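PDB 6D25: alpha-L-arabinosidase from Xanthomonas axonopodis pv. citri, which probably releases arabinofuranose side groups from arabinoxylans, including those on internally di-substituted xylose units, as a trimeric GH51 alpha-L-arabinofuranosidase. Local coordinates for residues G33-D38 / G439-A444; K496-Q501 / V505-P510. One frame throughout, in Å; residues are numbered along the deposited sequence.

Contact 1: G33-D38 / G439-A444; sequences GTLRVD and GHVYIA
L35 sends CD2 over to I443, where it lies 3.8 Å from I443 CD1, the two side chains meeting tip to tip in the core of the beta-sandwich domain that accompanies the catalytic barrel in GH51 enzymes. The strand 29-36, from near the N-terminus, and the strand 441-447, some 400 residues later, are not paired; the contact is made by side chains alone. With CG anti to the backbone nitrogen (chi1 175°), L35 extends toward strand 441-447, and its CD2 also meets V441 CG1 at 4.0 Å. Two residues further on, just past the end of strand 29-36, V37 lies across V441: V441 CG2 approaches V37 CG1 at 4.0 Å and V37 CG2 at 4.1 Å. The two methyls of V441 thus divide the work, CG1 going to L35 and CG2 to V37. L410 and L412 of strand 407-421 flank the same cluster, while V458 and V460 of strand 454-461 cover L35 and V37. Beyond the apolar patch, R36 grips D38 side-on in a salt bridge that uses two nitrogens: NE meets D38 OD1 at 2.9 Å, and NH2 reaches OD2 at 2.8 Å, only 4° out of the guanidinium plane.

Contact 2: K496-Q501 / V505-P510; sequences KGARVQ and VNVALP
An antiparallel beta hairpin, strands 498-501 and 504-509 of the C-terminal sandwich domain, illustrates how a short ladder pairs two strands through backbone bonds and uses its two faces differently, apolar side chains on one and R499 with N506 on the other. R499 and N506 form the hydrogen-bonded pair: R499 N donates to N506 O at 2.9 Å, and N506 N returns a bond to R499 O at 2.8 Å. A508 N extends the ladder to G497 O, also at 2.9 Å. The flanking non-hydrogen-bonded pairs occupy the apolar face: A498 and V507 meet L517 and V505 meets L519 of strand 513-519, while V500 packs on L465 and V468; V500 CG2 and V505 CG2 lie 4.1 Å apart. On the R499 face, the arginine starts between its backbone nitrogen and carbonyl carbon (chi1 62°) and then runs extended from CG to NE, which carries the guanidinium across N506. One guanidinium face receives N506 CB, 3.3 Å from R499 NE and offset toward the rim, with the amide plane turned 27° from that of the guanidinium. The amide nitrogen, beside R499 NE, gives its hydrogen to a water instead: the water accepts from N506 ND2 at 3.0 Å and donates to G497 O at 2.8 Å. That carbonyl therefore takes two bonds, so the water ties a side chain to the hairpin's backbone, while R499 contributes packing over N506.

Contact 1 and contact 2 belong to one mixed beta-sheet system, and strand 454-461 connects them: it pairs in parallel with strand 29-36 and antiparallel with strand 504-509. Their centres are about 14 Å apart and their nearest atoms about 5 Å, so they do not touch directly. V460 touches both V37 and V505, and L519 touches both V441 and V505, carrying the apolar interior from one to the other. Contact 1 joins distant parts of the chain, whereas contact 2 is a local hairpin whose two segments are separated by three residues. The centres of contacts 1 and 2 lie about 24 and 30 Å from the chain's centre, on the same side, in the sandwich rather than the eight-stranded parallel catalytic barrel.

Contact 1: G33-D38 / G439-A444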
loop_
_atom_site.group_PDB
_atom_site.type_symbol
_atom_site.label_atom_id
_atom_site.label_comp_id
_atom_site.label_asym_id
_atom_site.label_seq_id
_atom_site.Cartn_x
_atom_site.Cartn_y
_atom_site.Cartn_z
ATOM N N GLY A 33 -19.275 39.448 -34.288
ATOM C CA GLY A 33 -18.171 39.153 -33.382
ATOM C C GLY A 33 -17.034 40.157 -33.516
ATOM O O GLY A 33 -17.020 40.984 -34.429
ATOM N N THR A 34 -16.087 40.026 -32.588
ATOM C CA THR A 34 -14.912 40.868 -32.549
ATOM C C THR A 34 -13.679 39.993 -32.306
ATOM O O THR A 34 -13.685 39.167 -31.381
ATOM C CB THR A 34 -15.047 41.939 -31.457
ATOM O OG1 THR A 34 -16.220 42.694 -31.747
ATOM C CG2 THR A 34 -13.889 42.908 -31.433
ATOM N N LEU A 35 -12.662 40.184 -33.136
ATOM C CA LEU A 35 -11.391 39.469 -33.024
ATOM C C LEU A 35 -10.306 40.484 -32.657
ATOM O O LEU A 35 -10.102 41.494 -33.380
ATOM C CB LEU A 35 -11.055 38.812 -34.361
ATOM C CG LEU A 35 -9.680 38.126 -34.430
ATOM C CD1 LEU A 35 -9.558 37.044 -33.383
ATOM C CD2 LEU A 35 -9.380 37.602 -35.827
ATOM N N ARG A 36 -9.632 40.236 -31.548
ATOM C CA ARG A 36 -8.612 41.162 -31.036
ATOM C C ARG A 36 -7.214 40.593 -31.332
ATOM O O ARG A 36 -6.583 40.039 -30.486
ATOM C CB ARG A 36 -8.827 41.411 -29.540
ATOM C CG ARG A 36 -10.184 42.003 -29.169
ATOM C CD ARG A 36 -10.526 43.277 -29.905
ATOM N NE ARG A 36 -9.571 44.317 -29.686
ATOM C CZ ARG A 36 -9.719 45.326 -28.842
ATOM N NH1 ARG A 36 -10.763 45.333 -28.003
ATOM N NH2 ARG A 36 -8.803 46.292 -28.819
ATOM N N VAL A 37 -6.735 40.814 -32.546
ATOM C CA VAL A 37 -5.374 40.434 -32.918
ATOM C C VAL A 37 -4.382 41.286 -32.104
ATOM O O VAL A 37 -3.309 40.847 -31.827
ATOM C CB VAL A 37 -5.130 40.574 -34.431
ATOM C CG1 VAL A 37 -3.704 40.194 -34.825
ATOM C CG2 VAL A 37 -6.152 39.779 -35.233
ATOM N N ASP A 38 -4.815 42.474 -31.687
ATOM C CA ASP A 38 -4.026 43.397 -30.888
ATOM C C ASP A 38 -3.986 42.997 -29.410
ATOM O O ASP A 38 -3.336 43.681 -28.638
ATOM C CB ASP A 38 -4.588 44.824 -31.007
ATOM C CG ASP A 38 -6.074 44.974 -30.658
ATOM O OD1 ASP A 38 -6.828 43.983 -30.657
ATOM O OD2 ASP A 38 -6.491 46.102 -30.447
ATOM N N GLY A 439 2.955 32.891 -38.473
ATOM C CA GLY A 439 2.782 34.336 -38.547
ATOM C C GLY A 439 1.384 34.745 -39.001
ATOM O O GLY A 439 1.064 35.939 -38.993
ATOM N N HIS A 440 0.547 33.808 -39.412
ATOM C CA HIS A 440 -0.810 34.103 -39.897
ATOM C C HIS A 440 -1.829 33.953 -38.759
ATOM O O HIS A 440 -1.660 33.130 -37.822
ATOM C CB HIS A 440 -1.176 33.172 -41.069
ATOM C CG HIS A 440 -0.368 33.425 -42.295
ATOM N ND1 HIS A 440 -0.747 34.363 -43.254
ATOM C CD2 HIS A 440 0.818 32.924 -42.701
ATOM C CE1 HIS A 440 0.178 34.424 -44.203
ATOM N NE2 HIS A 440 1.147 33.532 -43.894
ATOM N N VAL A 441 -2.896 34.723 -38.883
ATOM C CA VAL A 441 -4.035 34.596 -37.991
ATOM C C VAL A 441 -5.007 33.557 -38.575
ATOM O O VAL A 441 -5.291 33.586 -39.778
ATOM C CB VAL A 441 -4.735 35.942 -37.755
ATOM C CG1 VAL A 441 -6.072 35.792 -37.054
ATOM C CG2 VAL A 441 -3.811 36.890 -37.020
ATOM N N TYR A 442 -5.494 32.663 -37.716
ATOM C CA TYR A 442 -6.471 31.655 -38.077
ATOM C C TYR A 442 -7.720 31.806 -37.206
ATOM O O TYR A 442 -7.615 32.119 -36.008
ATOM C CB TYR A 442 -5.916 30.246 -37.898
ATOM C CG TYR A 442 -4.816 29.868 -38.860
ATOM C CD1 TYR A 442 -3.517 30.338 -38.673
ATOM C CD2 TYR A 442 -5.064 29.079 -39.956
ATOM C CE1 TYR A 442 -2.495 29.989 -39.549
ATOM C CE2 TYR A 442 -4.069 28.737 -40.849
ATOM C CZ TYR A 442 -2.781 29.196 -40.652
ATOM O OH TYR A 442 -1.793 28.858 -41.536
ATOM N N ILE A 443 -8.892 31.611 -37.837
ATOM C CA ILE A 443 -10.181 31.704 -37.152
ATOM C C ILE A 443 -10.959 30.430 -37.451
ATOM O O ILE A 443 -11.158 30.123 -38.637
ATOM C CB ILE A 443 -11.035 32.895 -37.609
ATOM C CG1 ILE A 443 -10.278 34.219 -37.587
ATOM C CG2 ILE A 443 -12.351 32.906 -36.809
ATOM C CD1 ILE A 443 -11.014 35.321 -38.335
ATOM N N ALA A 444 -11.352 29.718 -36.379
ATOM C CA ALA A 444 -12.195 28.546 -36.479
ATOM C C ALA A 444 -13.628 28.956 -36.142
ATOM O O ALA A 444 -13.839 29.663 -35.147
ATOM C CB ALA A 444 -11.698 27.485 -35.550
#

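Contact 2: K496-Q501 / V505-P510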
loop_
_atom_site.group_PDB
_atom_site.type_symbol
_atom_site.label_atom_id
_atom_site.label_comp_id
_atom_site.label_asym_id
_atom_site.label_seq_id
_atom_site.Cartn_x
_atom_site.Cartn_y
_atom_site.Cartn_z
ATOM N N LYS A 496 -15.179 28.717 -49.847
ATOM C CA LYS A 496 -15.272 29.920 -50.701
ATOM C C LYS A 496 -16.209 30.964 -50.090
ATOM O O LYS A 496 -16.446 31.947 -50.737
ATOM C CB LYS A 496 -15.708 29.489 -52.112
ATOM C CG LYS A 496 -14.561 28.807 -52.840
ATOM C CD LYS A 496 -14.949 27.674 -53.792
ATOM C CE LYS A 496 -13.782 26.696 -53.989
ATOM N NZ LYS A 496 -14.194 25.279 -54.212
ATOM N N GLY A 497 -16.690 30.772 -48.861
ATOM C CA GLY A 497 -17.748 31.623 -48.330
ATOM C C GLY A 497 -17.276 32.709 -47.357
ATOM O O GLY A 497 -18.091 33.336 -46.699
ATOM N N ALA A 498 -15.961 32.968 -47.271
ATOM C CA ALA A 498 -15.410 34.051 -46.502
ATOM C C ALA A 498 -14.919 35.187 -47.426
ATOM O O ALA A 498 -14.318 34.931 -48.464
ATOM C CB ALA A 498 -14.267 33.549 -45.672
ATOM N N ARG A 499 -15.122 36.422 -46.967
ATOM C CA ARG A 499 -14.693 37.601 -47.692
ATOM C C ARG A 499 -14.211 38.631 -46.669
ATOM O O ARG A 499 -14.698 38.669 -45.519
ATOM C CB ARG A 499 -15.825 38.229 -48.512
ATOM C CG ARG A 499 -17.016 38.729 -47.686
ATOM C CD ARG A 499 -17.923 39.773 -48.324
ATOM N NE ARG A 499 -18.812 40.494 -47.400
ATOM C CZ ARG A 499 -18.519 41.659 -46.776
ATOM N NH1 ARG A 499 -17.347 42.250 -46.955
ATOM N NH2 ARG A 499 -19.389 42.223 -45.957
ATOM N N VAL A 500 -13.325 39.490 -47.155
ATOM C CA VAL A 500 -12.815 40.553 -46.349
ATOM C C VAL A 500 -13.355 41.868 -46.909
ATOM O O VAL A 500 -13.379 42.038 -48.098
ATOM C CB VAL A 500 -11.272 40.514 -46.379
ATOM C CG1 VAL A 500 -10.626 41.897 -46.373
ATOM C CG2 VAL A 500 -10.745 39.607 -45.299
ATOM N N GLN A 501 -13.744 42.776 -46.039
ATOM C CA GLN A 501 -14.017 44.134 -46.476
ATOM C C GLN A 501 -13.681 45.071 -45.337
ATOM O O GLN A 501 -14.264 44.982 -44.253
ATOM C CB GLN A 501 -15.450 44.380 -46.919
ATOM C CG GLN A 501 -15.559 45.737 -47.627
ATOM C CD GLN A 501 -15.625 46.947 -46.726
ATOM O OE1 GLN A 501 -16.324 46.944 -45.702
ATOM N NE2 GLN A 501 -14.891 47.988 -47.101
ATOM N N VAL A 505 -14.357 40.508 -41.490
ATOM C CA VAL A 505 -14.435 39.229 -42.157
ATOM C C VAL A 505 -15.901 38.766 -42.159
ATOM O O VAL A 505 -16.515 38.625 -41.109
ATOM C CB VAL A 505 -13.527 38.170 -41.495
ATOM C CG1 VAL A 505 -13.634 36.831 -42.193
ATOM C CG2 VAL A 505 -12.064 38.584 -41.536
ATOM N N ASN A 506 -16.463 38.562 -43.336
ATOM C CA ASN A 506 -17.864 38.125 -43.464
ATOM C C ASN A 506 -17.840 36.664 -43.911
ATOM O O ASN A 506 -17.139 36.329 -44.868
ATOM C CB ASN A 506 -18.648 38.998 -44.466
ATOM C CG ASN A 506 -20.086 38.549 -44.705
ATOM O OD1 ASN A 506 -20.970 38.904 -43.910
ATOM N ND2 ASN A 506 -20.352 37.852 -45.825
ATOM N N VAL A 507 -18.605 35.824 -43.224
ATOM C CA VAL A 507 -18.594 34.393 -43.487
ATOM C C VAL A 507 -20.037 33.908 -43.697
ATOM O O VAL A 507 -20.876 34.060 -42.820
ATOM C CB VAL A 507 -17.949 33.637 -42.323
ATOM C CG1 VAL A 507 -17.799 32.152 -42.651
ATOM C CG2 VAL A 507 -16.606 34.214 -41.918
ATOM N N ALA A 508 -20.295 33.305 -44.835
ATOM C CA ALA A 508 -21.522 32.521 -45.070
ATOM C C ALA A 508 -21.248 31.080 -44.616
ATOM O O ALA A 508 -20.532 30.310 -45.268
ATOM C CB ALA A 508 -21.936 32.612 -46.528
ATOM N N LEU A 509 -21.748 30.760 -43.432
ATOM C CA LEU A 509 -21.381 29.523 -42.722
ATOM C C LEU A 509 -22.523 28.510 -42.855
ATOM O O LEU A 509 -23.618 28.723 -42.286
ATOM C CB LEU A 509 -21.146 29.888 -41.258
ATOM C CG LEU A 509 -20.524 28.795 -40.411
ATOM C CD1 LEU A 509 -19.185 28.341 -40.989
ATOM C CD2 LEU A 509 -20.347 29.257 -38.965
ATOM N N PRO A 510 -22.314 27.441 -43.623
ATOM C CA PRO A 510 -23.417 26.484 -43.791
ATOM C C PRO A 510 -23.786 25.781 -42.476
ATOM O O PRO A 510 -22.986 25.727 -41.512
ATOM C CB PRO A 510 -22.893 25.433 -44.804
ATOM C CG PRO A 510 -21.783 26.163 -45.534
ATOM C CD PRO A 510 -21.176 27.040 -44.447
HETATM O O HOH W 1 -19.066 35.808 -47.592
#